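Phenol hydroxylase component phN (Pseudomonas stutzeri, PDB 3U52) probably serves as the diiron-bearing hydroxylase component of a multicomponent monooxygenase that inserts oxygen into phenol. Local coordinates at residues R168-S173 / Q403-F408; H455-G460 / G465-V470; T469-Q472 / N478-E481. One frame throughout, in Å; residues are numbered along the deposited sequence.

Interaction 1: residues R168-S173 / Q403-F408; sequences RVWYLS and QIPTIF. With XE (xenon), chain R.
W170 and P405 meet at about a right angle, while S173, the first residue of helix 173-184, and Q403 meet through their polar ends. The indole of W170 exemplifies a large ring that serves several partners at once. From CB, the first torsion (chi1 68°) puts CG between the backbone N and the carbonyl carbon, and the indole end comes nearer the 403-408 loop than CB does. CG, on the near side of the ring, lies 4.0 Å from the xenon, and at the ring fusion CD2 comes to 3.7 Å from it. The xenon lies 3.6 Å above the ring plane, over its centre, and CB of Y171 lies against the opposite face, nearer its rim. NE1 is hydrogen-bonded to the carbonyl O of A345, which fixes the turn of the ring. At the far end, CZ3 of W170 reaches CG of P405 at 3.9 Å. A serine here would probably remove one wall of the xenon pocket, which Y342 and P396 also line, take the apolar contact from P405, and leave the A345 carbonyl without this donor. The polar half of the contact is a short one: S173 OG is 2.8 Å from Q403 OE1 and 3.1 Å from W170 O, two acceptors for a single hydroxyl proton. The extended chain of Q403 delivers its amide to this spot. P405 also touches a second xenon, whose pocket is completed by F339 and I404. In the fold, the buried contact joins the loop leading into helix 173-184 to the loop before strand 409-410. P453, at the start of helix 453-458, packs on W170, S173 and Q403, and I407 lies on helix 331-342.

Interaction 2: residues H455-G460 / G465-V470; sequences HQIYQG and GDLETV
I457 and L467 are brought together by their torsions: in I457, chi1 of -74° sets CG1 beside the backbone N and leaves CG2 anti to it, while in L467 chi1 of -51° sets CG beside its own N and, with CD1 running on extended, CD2 is the methyl that meets I457. The two side chains cross at about a right angle, methyl against methyl, with I457 CG2 3.7 Å from L467 CD2. One turn further along helix 467-474, V470 approaches the other branch of I457, its CG1 lying 4.2 Å from I457 CG1. A single isoleucine thus receives two residues of the second helix, one on each branch.

The ends of the two helices are finished in different ways. Helix 453-458 gives way to G460, whose positive phi and two bonds back into the final turn make a Schellman motif. Helix 467-474 opens with D466 at its N-cap, where OD1 takes a hydrogen bond of 2.7 Å from T469 OG1, on the syn side of the carboxylate and 18° out of its plane. This bond links the N-cap to the first turn of the helix. Away from the contact, Y458 OH is hydrogen-bonded to the backbone of a neighbouring protein chain.

Between the two segments the contact is wholly aliphatic. I457 and L467 each border a different xenon site, the first with A345 and Y475. Binding of an inert, polarisable atom is consistent with an apolar lining on the I457 side, while the L467 pocket, which L395 also lines, includes the polar Q344, N392 and N393.

Interaction 3: residues T469-Q472 / N478-E481; sequences TVVQ and NIGE
The amides of Q472 and N478 lie nearly coplanar, their planes 21° apart. The end of the Q472 amide that bears both heteroatoms is turned to the N478 backbone, with OE1 3.6 Å and NE2 3.7 Å from N478 CA. Above the plane of the same amide comes I479 N, which gives OE1 a hydrogen bond of 3.1 Å. The bond is fairly straight at the hydrogen (155°), yet the donor stands 37° out of the carbonyl plane. Q472 reaches this place with CG anti to its backbone N and a bend at chi2 that turns the amide toward the loop.

Alongside, I479 supplies the apolar half: CD1 rests on Q472 CB at 3.7 Å, and CG1 meets V471 CG1 at 3.9 Å, the V471 and I479 side chains crossing at about a right angle. Helix 467-474 has a wider pi-type turn at 470-472, where both of its contributing residues lie. In the loop, E481 N is bonded to N478 O, with I479 and G480 at the two corners and positive phi at the glycine: a type II beta turn folded back on the helix that precedes it.

How the interactions relate
The three contacts come in order along the chain and lie on the same side of its centre. Interaction 1 joins two loops some 230 residues apart in sequence, whereas interactions 2 and 3 are local, their segments separated by only four or five residues. Those two share T469, V470 and helix 467-474, with centres 13 Å apart, and they touch where E468 CG meets I479 CD1 at 3.4 Å. Interaction 1 stands apart, its centre about 15 Å from that of interaction 2 and 18 Å from that of interaction 3, although P453 of helix 453-458 reaches it. Xenon atoms lie beside all three, showing that this part of the chain holds several sites able to take up a xenon atom.

Interaction 1: residues R168-S173 / Q403-F408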
ATOM      1  N   ARG A 168      25.251 -25.333  -2.344  1.00 20.76           N
ATOM      2  CA  ARG A 168      26.289 -26.032  -1.574  1.00 21.80           C
ATOM      3  C   ARG A 168      25.757 -26.917  -0.481  1.00 22.30           C
ATOM      4  O   ARG A 168      26.202 -28.058  -0.352  1.00 23.66           O
ATOM      5  CB  ARG A 168      27.308 -25.046  -0.978  1.00 21.15           C
ATOM      6  CG  ARG A 168      28.063 -24.261  -2.049  1.00 19.12           C
ATOM      7  CD  ARG A 168      28.929 -23.146  -1.495  1.00 19.26           C
ATOM      8  NE  ARG A 168      29.648 -22.453  -2.582  1.00 22.15           N
ATOM      9  CZ  ARG A 168      29.081 -21.668  -3.514  1.00 22.95           C
ATOM     10  NH1 ARG A 168      27.769 -21.417  -3.536  1.00 21.77           N
ATOM     11  NH2 ARG A 168      29.844 -21.129  -4.454  1.00 24.17           N
ATOM     12  N   VAL A 169      24.848 -26.389   0.325  1.00 22.30           N
ATOM     13  CA  VAL A 169      24.388 -27.058   1.540  1.00 23.04           C
ATOM     14  C   VAL A 169      23.690 -28.380   1.291  1.00 22.56           C
ATOM     15  O   VAL A 169      22.837 -28.495   0.419  1.00 21.94           O
ATOM     16  CB  VAL A 169      23.468 -26.137   2.408  1.00 22.61           C
ATOM     17  CG1 VAL A 169      22.935 -26.886   3.598  1.00 24.29           C
ATOM     18  CG2 VAL A 169      24.227 -24.902   2.897  1.00 22.84           C
ATOM     19  N   TRP A 170      24.029 -29.365   2.120  1.00 21.83           N
ATOM     20  CA  TRP A 170      23.572 -30.728   1.932  1.00 22.51           C
ATOM     21  C   TRP A 170      22.080 -30.828   1.621  1.00 22.01           C
ATOM     22  O   TRP A 170      21.716 -31.332   0.561  1.00 21.65           O
ATOM     23  CB  TRP A 170      24.048 -31.657   3.100  1.00 22.77           C
ATOM     24  CG  TRP A 170      23.409 -31.351   4.440  1.00 25.29           C
ATOM     25  CD1 TRP A 170      23.790 -30.378   5.348  1.00 23.54           C
ATOM     26  CD2 TRP A 170      22.273 -32.029   5.019  1.00 26.54           C
ATOM     27  NE1 TRP A 170      22.925 -30.382   6.442  1.00 23.59           N
ATOM     28  CE2 TRP A 170      21.988 -31.386   6.270  1.00 27.23           C
ATOM     29  CE3 TRP A 170      21.432 -33.082   4.589  1.00 28.54           C
ATOM     30  CZ2 TRP A 170      20.906 -31.798   7.102  1.00 23.86           C
ATOM     31  CZ3 TRP A 170      20.352 -33.497   5.440  1.00 23.06           C
ATOM     32  CH2 TRP A 170      20.119 -32.872   6.678  1.00 22.23           C
ATOM     33  N   TYR A 171      21.210 -30.310   2.488  1.00 20.83           N
ATOM     34  CA  TYR A 171      19.762 -30.568   2.348  1.00 20.41           C
ATOM     35  C   TYR A 171      19.102 -29.751   1.191  1.00 19.74           C
ATOM     36  O   TYR A 171      18.062 -30.103   0.655  1.00 18.92           O
ATOM     37  CB  TYR A 171      19.074 -30.322   3.714  1.00 21.18           C
ATOM     38  CG  TYR A 171      18.845 -28.844   4.036  1.00 22.75           C
ATOM     39  CD1 TYR A 171      17.668 -28.225   3.613  1.00 25.59           C
ATOM     40  CD2 TYR A 171      19.776 -28.088   4.739  1.00 21.61           C
ATOM     41  CE1 TYR A 171      17.428 -26.912   3.852  1.00 26.49           C
ATOM     42  CE2 TYR A 171      19.548 -26.738   4.996  1.00 24.29           C
ATOM     43  CZ  TYR A 171      18.341 -26.162   4.530  1.00 27.02           C
ATOM     44  OH  TYR A 171      17.981 -24.838   4.684  1.00 26.34           O
ATOM     45  N   LEU A 172      19.726 -28.636   0.827  1.00 19.21           N
ATOM     46  CA  LEU A 172      19.292 -27.828  -0.328  1.00 17.77           C
ATOM     47  C   LEU A 172      19.628 -28.452  -1.684  1.00 18.64           C
ATOM     48  O   LEU A 172      19.103 -28.006  -2.710  1.00 16.88           O
ATOM     49  CB  LEU A 172      19.911 -26.405  -0.237  1.00 18.35           C
ATOM     50  CG  LEU A 172      19.457 -25.699   1.060  1.00 18.23           C
ATOM     51  CD1 LEU A 172      20.208 -24.386   1.285  1.00 18.85           C
ATOM     52  CD2 LEU A 172      17.945 -25.435   0.953  1.00 15.76           C
ATOM     53  N   SER A 173      20.469 -29.486  -1.717  1.00 17.93           N
ATOM     54  CA  SER A 173      20.584 -30.256  -2.970  1.00 19.39           C
ATOM     55  C   SER A 173      19.282 -30.993  -3.387  1.00 18.68           C
ATOM     56  O   SER A 173      19.138 -31.350  -4.556  1.00 18.60           O
ATOM     57  CB  SER A 173      21.770 -31.232  -2.946  1.00 19.38           C
ATOM     58  OG  SER A 173      21.371 -32.462  -2.272  1.00 22.01           O
ATOM     59  N   GLN A 403      18.241 -37.317  -3.524  1.00 17.29           N
ATOM     60  CA  GLN A 403      19.292 -36.867  -2.586  1.00 18.11           C
ATOM     61  C   GLN A 403      18.923 -36.597  -1.150  1.00 17.34           C
ATOM     62  O   GLN A 403      19.732 -36.057  -0.437  1.00 15.78           O
ATOM     63  CB  GLN A 403      20.124 -35.695  -3.139  1.00 18.34           C
ATOM     64  CG  GLN A 403      20.481 -35.981  -4.644  1.00 20.41           C
ATOM     65  CD  GLN A 403      21.319 -34.917  -5.265  1.00 21.71           C
ATOM     66  OE1 GLN A 403      21.860 -34.059  -4.563  1.00 24.50           O
ATOM     67  NE2 GLN A 403      21.438 -34.949  -6.587  1.00 22.06           N
ATOM     68  N   ILE A 404      17.764 -37.029  -0.702  1.00 16.77           N
ATOM     69  CA  ILE A 404      17.420 -36.949   0.715  1.00 16.74           C
ATOM     70  C   ILE A 404      18.218 -38.120   1.389  1.00 18.97           C
ATOM     71  O   ILE A 404      18.390 -39.167   0.771  1.00 17.38           O
ATOM     72  CB  ILE A 404      15.889 -37.123   0.904  1.00 18.55           C
ATOM     73  CG1 ILE A 404      15.141 -36.027   0.136  1.00 18.38           C
ATOM     74  CG2 ILE A 404      15.481 -37.044   2.436  1.00 19.01           C
ATOM     75  CD1 ILE A 404      13.603 -36.075   0.207  1.00 22.54           C
ATOM     76  N   PRO A 405      18.707 -37.942   2.635  1.00 18.33           N
ATOM     77  CA  PRO A 405      19.232 -39.103   3.322  1.00 19.84           C
ATOM     78  C   PRO A 405      18.214 -40.245   3.265  1.00 19.31           C
ATOM     79  O   PRO A 405      17.018 -40.010   3.216  1.00 19.89           O
ATOM     80  CB  PRO A 405      19.349 -38.645   4.762  1.00 19.25           C
ATOM     81  CG  PRO A 405      19.500 -37.237   4.734  1.00 21.59           C
ATOM     82  CD  PRO A 405      18.817 -36.732   3.460  1.00 20.48           C
ATOM     83  N   THR A 406      18.681 -41.477   3.320  1.00 19.73           N
ATOM     84  CA  THR A 406      17.767 -42.621   3.221  1.00 19.85           C
ATOM     85  C   THR A 406      17.092 -42.903   4.575  1.00 20.80           C
ATOM     86  O   THR A 406      17.443 -43.829   5.281  1.00 22.20           O
ATOM     87  CB  THR A 406      18.516 -43.860   2.647  1.00 20.01           C
ATOM     88  OG1 THR A 406      19.771 -43.987   3.310  1.00 21.72           O
ATOM     89  CG2 THR A 406      18.856 -43.582   1.230  1.00 16.06           C
ATOM     90  N   ILE A 407      16.099 -42.096   4.919  1.00 19.12           N
ATOM     91  CA  ILE A 407      15.517 -42.097   6.277  1.00 18.79           C
ATOM     92  C   ILE A 407      14.090 -42.698   6.271  1.00 20.42           C
ATOM     93  O   ILE A 407      13.470 -42.801   7.321  1.00 21.09           O
ATOM     94  CB  ILE A 407      15.349 -40.634   6.795  1.00 18.33           C
ATOM     95  CG1 ILE A 407      14.534 -39.815   5.786  1.00 16.58           C
ATOM     96  CG2 ILE A 407      16.662 -39.955   6.949  1.00 16.34           C
ATOM     97  CD1 ILE A 407      14.073 -38.447   6.293  1.00 22.34           C
ATOM     98  N   PHE A 408      13.559 -43.015   5.076  1.00 19.55           N
ATOM     99  CA  PHE A 408      12.166 -43.393   4.911  1.00 18.54           C
ATOM    100  C   PHE A 408      11.979 -44.881   5.123  1.00 18.17           C
ATOM    101  O   PHE A 408      12.870 -45.653   4.844  1.00 18.86           O
ATOM    102  CB  PHE A 408      11.704 -43.015   3.497  1.00 17.50           C
ATOM    103  CG  PHE A 408      11.847 -41.565   3.206  1.00 18.45           C
ATOM    104  CD1 PHE A 408      12.798 -41.102   2.327  1.00 20.60           C
ATOM    105  CD2 PHE A 408      11.029 -40.656   3.853  1.00 20.72           C
ATOM    106  CE1 PHE A 408      12.947 -39.699   2.080  1.00 19.65           C
ATOM    107  CE2 PHE A 408      11.147 -39.275   3.609  1.00 22.04           C
ATOM    108  CZ  PHE A 408      12.117 -38.811   2.728  1.00 20.79           C
TER
HETATM  109 XE    XE R 523      24.445 -33.959   7.268  1.00 32.36          XE

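Interaction 2: residues H455-G460 / G465-V470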
ATOM      1  N   HIS A 455      29.059 -37.316  -0.620  1.00 22.34           N
ATOM      2  CA  HIS A 455      30.158 -37.826  -1.424  1.00 20.86           C
ATOM      3  C   HIS A 455      31.158 -36.711  -1.792  1.00 22.36           C
ATOM      4  O   HIS A 455      32.374 -36.921  -1.796  1.00 22.36           O
ATOM      5  CB  HIS A 455      29.633 -38.466  -2.696  1.00 20.21           C
ATOM      6  CG  HIS A 455      28.815 -39.695  -2.451  1.00 21.61           C
ATOM      7  ND1 HIS A 455      28.655 -40.245  -1.193  1.00 26.64           N
ATOM      8  CD2 HIS A 455      28.142 -40.503  -3.297  1.00 20.60           C
ATOM      9  CE1 HIS A 455      27.854 -41.294  -1.271  1.00 22.21           C
ATOM     10  NE2 HIS A 455      27.551 -41.488  -2.539  1.00 21.01           N
ATOM     11  N   GLN A 456      30.651 -35.533  -2.120  1.00 21.70           N
ATOM     12  CA  GLN A 456      31.523 -34.414  -2.457  1.00 22.29           C
ATOM     13  C   GLN A 456      32.422 -33.943  -1.304  1.00 22.56           C
ATOM     14  O   GLN A 456      33.592 -33.608  -1.526  1.00 24.66           O
ATOM     15  CB  GLN A 456      30.693 -33.298  -3.110  1.00 21.16           C
ATOM     16  CG  GLN A 456      30.183 -33.753  -4.482  1.00 22.98           C
ATOM     17  CD  GLN A 456      31.293 -33.980  -5.501  1.00 27.79           C
ATOM     18  OE1 GLN A 456      32.264 -33.242  -5.542  1.00 27.86           O
ATOM     19  NE2 GLN A 456      31.144 -34.997  -6.326  1.00 27.28           N
ATOM     20  N   ILE A 457      31.898 -33.968  -0.074  1.00 23.29           N
ATOM     21  CA  ILE A 457      32.668 -33.661   1.137  1.00 24.65           C
ATOM     22  C   ILE A 457      33.809 -34.694   1.222  1.00 25.38           C
ATOM     23  O   ILE A 457      34.961 -34.323   1.426  1.00 25.98           O
ATOM     24  CB  ILE A 457      31.806 -33.723   2.437  1.00 23.99           C
ATOM     25  CG1 ILE A 457      30.871 -32.501   2.547  1.00 26.40           C
ATOM     26  CG2 ILE A 457      32.684 -33.771   3.683  1.00 26.16           C
ATOM     27  CD1 ILE A 457      29.729 -32.677   3.557  1.00 27.41           C
ATOM     28  N   TYR A 458      33.478 -35.978   1.083  1.00 25.10           N
ATOM     29  CA  TYR A 458      34.494 -37.031   1.163  1.00 25.88           C
ATOM     30  C   TYR A 458      35.516 -37.002   0.004  1.00 26.81           C
ATOM     31  O   TYR A 458      36.658 -37.386   0.211  1.00 27.62           O
ATOM     32  CB  TYR A 458      33.855 -38.422   1.248  1.00 25.37           C
ATOM     33  CG  TYR A 458      33.338 -38.834   2.620  1.00 22.78           C
ATOM     34  CD1 TYR A 458      33.996 -38.499   3.763  1.00 21.21           C
ATOM     35  CD2 TYR A 458      32.173 -39.599   2.732  1.00 22.13           C
ATOM     36  CE1 TYR A 458      33.530 -38.919   5.013  1.00 25.10           C
ATOM     37  CE2 TYR A 458      31.696 -40.020   3.944  1.00 23.16           C
ATOM     38  CZ  TYR A 458      32.373 -39.688   5.091  1.00 22.80           C
ATOM     39  OH  TYR A 458      31.874 -40.114   6.305  1.00 22.57           O
ATOM     40  N   GLN A 459      35.118 -36.598  -1.201  1.00 26.78           N
ATOM     41  CA  GLN A 459      36.100 -36.307  -2.314  1.00 27.89           C
ATOM     42  C   GLN A 459      37.077 -35.094  -2.089  1.00 28.76           C
ATOM     43  O   GLN A 459      38.069 -34.894  -2.834  1.00 29.03           O
ATOM     44  CB  GLN A 459      35.340 -36.105  -3.631  1.00 27.35           C
ATOM     45  CG  GLN A 459      34.669 -37.362  -4.137  1.00 26.65           C
ATOM     46  CD  GLN A 459      34.119 -37.231  -5.498  1.00 27.55           C
ATOM     47  OE1 GLN A 459      34.655 -36.510  -6.306  1.00 28.28           O
ATOM     48  NE2 GLN A 459      33.006 -37.901  -5.769  1.00 29.10           N
ATOM     49  N   GLY A 460      36.783 -34.300  -1.063  1.00 29.26           N
ATOM     50  CA  GLY A 460      37.465 -33.043  -0.778  1.00 30.37           C
ATOM     51  C   GLY A 460      37.041 -31.838  -1.617  1.00 31.11           C
ATOM     52  O   GLY A 460      37.820 -30.881  -1.732  1.00 30.92           O
ATOM     53  N   GLY A 465      37.874 -30.778   5.070  1.00 48.35           N
ATOM     54  CA  GLY A 465      37.774 -32.198   5.386  1.00 48.70           C
ATOM     55  C   GLY A 465      37.021 -32.389   6.688  1.00 49.05           C
ATOM     56  O   GLY A 465      36.180 -33.308   6.787  1.00 49.91           O
ATOM     57  N   ASP A 466      37.309 -31.532   7.682  1.00 47.83           N
ATOM     58  CA  ASP A 466      36.553 -31.553   8.924  1.00 47.13           C
ATOM     59  C   ASP A 466      35.287 -30.680   8.850  1.00 45.47           C
ATOM     60  O   ASP A 466      35.237 -29.677   8.130  1.00 44.70           O
ATOM     61  CB  ASP A 466      37.419 -31.255  10.159  1.00 48.51           C
ATOM     62  CG  ASP A 466      37.735 -29.775  10.335  1.00 51.83           C
ATOM     63  OD1 ASP A 466      37.889 -29.078   9.316  1.00 56.73           O
ATOM     64  OD2 ASP A 466      37.856 -29.316  11.498  1.00 54.38           O
ATOM     65  N   LEU A 467      34.260 -31.073   9.590  1.00 43.15           N
ATOM     66  CA  LEU A 467      32.941 -30.589   9.258  1.00 40.90           C
ATOM     67  C   LEU A 467      32.710 -29.134   9.713  1.00 39.39           C
ATOM     68  O   LEU A 467      32.001 -28.390   9.075  1.00 37.16           O
ATOM     69  CB  LEU A 467      31.847 -31.680   9.478  1.00 41.18           C
ATOM     70  CG  LEU A 467      32.209 -33.069   8.766  1.00 40.73           C
ATOM     71  CD1 LEU A 467      31.265 -34.254   9.086  1.00 42.62           C
ATOM     72  CD2 LEU A 467      32.446 -33.077   7.270  1.00 30.44           C
ATOM     73  N   GLU A 468      33.449 -28.695  10.730  1.00 37.74           N
ATOM     74  CA  GLU A 468      33.429 -27.292  11.136  1.00 37.23           C
ATOM     75  C   GLU A 468      33.852 -26.366   9.987  1.00 34.84           C
ATOM     76  O   GLU A 468      33.228 -25.348   9.733  1.00 33.70           O
ATOM     77  CB  GLU A 468      34.312 -27.093  12.367  1.00 38.46           C
ATOM     78  CG  GLU A 468      33.957 -25.884  13.246  1.00 43.43           C
ATOM     79  CD  GLU A 468      34.415 -26.038  14.726  1.00 50.47           C
ATOM     80  OE1 GLU A 468      33.852 -25.330  15.609  1.00 52.42           O
ATOM     81  OE2 GLU A 468      35.324 -26.867  15.012  1.00 51.48           O
ATOM     82  N   THR A 469      34.893 -26.746   9.256  1.00 33.44           N
ATOM     83  CA  THR A 469      35.375 -25.947   8.136  1.00 31.36           C
ATOM     84  C   THR A 469      34.395 -25.966   6.950  1.00 29.65           C
ATOM     85  O   THR A 469      34.224 -24.957   6.282  1.00 27.95           O
ATOM     86  CB  THR A 469      36.762 -26.445   7.676  1.00 31.78           C
ATOM     87  OG1 THR A 469      37.665 -26.411   8.801  1.00 34.96           O
ATOM     88  CG2 THR A 469      37.314 -25.603   6.539  1.00 30.78           C
ATOM     89  N   VAL A 470      33.797 -27.120   6.669  1.00 28.02           N
ATOM     90  CA  VAL A 470      32.773 -27.199   5.620  1.00 26.20           C
ATOM     91  C   VAL A 470      31.607 -26.277   5.999  1.00 24.89           C
ATOM     92  O   VAL A 470      31.192 -25.446   5.206  1.00 24.46           O
ATOM     93  CB  VAL A 470      32.307 -28.643   5.349  1.00 27.27           C
ATOM     94  CG1 VAL A 470      31.240 -28.681   4.264  1.00 25.44           C
ATOM     95  CG2 VAL A 470      33.497 -29.547   4.945  1.00 27.60           C
TER

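Interaction 3: residues T469-Q472 / N478-E481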
ATOM      1  N   THR A 469      34.893 -26.746   9.256  1.00 33.44           N
ATOM      2  CA  THR A 469      35.375 -25.947   8.136  1.00 31.36           C
ATOM      3  C   THR A 469      34.395 -25.966   6.950  1.00 29.65           C
ATOM      4  O   THR A 469      34.224 -24.957   6.282  1.00 27.95           O
ATOM      5  CB  THR A 469      36.762 -26.445   7.676  1.00 31.78           C
ATOM      6  OG1 THR A 469      37.665 -26.411   8.801  1.00 34.96           O
ATOM      7  CG2 THR A 469      37.314 -25.603   6.539  1.00 30.78           C
ATOM      8  N   VAL A 470      33.797 -27.120   6.669  1.00 28.02           N
ATOM      9  CA  VAL A 470      32.773 -27.199   5.620  1.00 26.20           C
ATOM     10  C   VAL A 470      31.607 -26.277   5.999  1.00 24.89           C
ATOM     11  O   VAL A 470      31.192 -25.446   5.206  1.00 24.46           O
ATOM     12  CB  VAL A 470      32.307 -28.643   5.349  1.00 27.27           C
ATOM     13  CG1 VAL A 470      31.240 -28.681   4.264  1.00 25.44           C
ATOM     14  CG2 VAL A 470      33.497 -29.547   4.945  1.00 27.60           C
ATOM     15  N   VAL A 471      31.115 -26.384   7.220  1.00 24.64           N
ATOM     16  CA  VAL A 471      29.943 -25.592   7.634  1.00 23.50           C
ATOM     17  C   VAL A 471      30.233 -24.076   7.621  1.00 24.57           C
ATOM     18  O   VAL A 471      29.465 -23.316   7.043  1.00 24.26           O
ATOM     19  CB  VAL A 471      29.412 -26.086   8.966  1.00 24.13           C
ATOM     20  CG1 VAL A 471      28.364 -25.139   9.527  1.00 22.24           C
ATOM     21  CG2 VAL A 471      28.868 -27.530   8.799  1.00 22.63           C
ATOM     22  N   GLN A 472      31.335 -23.641   8.222  1.00 24.38           N
ATOM     23  CA  GLN A 472      31.664 -22.215   8.320  1.00 25.17           C
ATOM     24  C   GLN A 472      32.215 -21.649   7.016  1.00 25.41           C
ATOM     25  O   GLN A 472      31.764 -20.578   6.555  1.00 24.87           O
ATOM     26  CB  GLN A 472      32.668 -21.941   9.480  1.00 26.41           C
ATOM     27  CG  GLN A 472      33.034 -20.417   9.645  1.00 28.61           C
ATOM     28  CD  GLN A 472      31.880 -19.630  10.234  1.00 30.89           C
ATOM     29  OE1 GLN A 472      31.471 -19.859  11.382  1.00 28.74           O
ATOM     30  NE2 GLN A 472      31.302 -18.725   9.419  1.00 31.01           N
ATOM     31  N   ASN A 478      27.181 -19.486   9.977  1.00 24.64           N
ATOM     32  CA  ASN A 478      27.977 -18.980  11.084  1.00 25.54           C
ATOM     33  C   ASN A 478      27.715 -19.852  12.278  1.00 25.27           C
ATOM     34  O   ASN A 478      26.653 -19.771  12.865  1.00 24.15           O
ATOM     35  CB  ASN A 478      27.634 -17.536  11.424  1.00 25.62           C
ATOM     36  CG  ASN A 478      27.975 -16.592  10.284  1.00 29.15           C
ATOM     37  OD1 ASN A 478      27.179 -15.730   9.924  1.00 33.15           O
ATOM     38  ND2 ASN A 478      29.146 -16.779   9.694  1.00 26.11           N
ATOM     39  N   ILE A 479      28.694 -20.678  12.622  1.00 24.71           N
ATOM     40  CA  ILE A 479      28.566 -21.587  13.758  1.00 24.66           C
ATOM     41  C   ILE A 479      28.274 -20.872  15.079  1.00 25.04           C
ATOM     42  O   ILE A 479      28.999 -19.950  15.480  1.00 24.75           O
ATOM     43  CB  ILE A 479      29.785 -22.480  13.893  1.00 23.48           C
ATOM     44  CG1 ILE A 479      29.988 -23.273  12.598  1.00 25.99           C
ATOM     45  CG2 ILE A 479      29.631 -23.388  15.144  1.00 25.66           C
ATOM     46  CD1 ILE A 479      31.419 -23.817  12.401  1.00 27.52           C
ATOM     47  N   GLY A 480      27.236 -21.331  15.771  1.00 25.33           N
ATOM     48  CA  GLY A 480      26.762 -20.696  16.998  1.00 25.78           C
ATOM     49  C   GLY A 480      25.704 -19.627  16.782  1.00 27.90           C
ATOM     50  O   GLY A 480      25.060 -19.186  17.744  1.00 28.09           O
ATOM     51  N   GLU A 481      25.487 -19.222  15.521  1.00 27.67           N
ATOM     52  CA  GLU A 481      24.487 -18.224  15.211  1.00 27.63           C
ATOM     53  C   GLU A 481      23.321 -18.785  14.393  1.00 26.91           C
ATOM     54  O   GLU A 481      22.173 -18.596  14.755  1.00 28.26           O
ATOM     55  CB  GLU A 481      25.131 -17.057  14.469  1.00 28.39           C
ATOM     56  CG  GLU A 481      26.077 -16.245  15.295  1.00 33.76           C
ATOM     57  CD  GLU A 481      26.734 -15.134  14.472  1.00 42.84           C
ATOM     58  OE1 GLU A 481      26.079 -14.591  13.542  1.00 42.45           O
ATOM     59  OE2 GLU A 481      27.917 -14.803  14.750  1.00 47.33           O
TER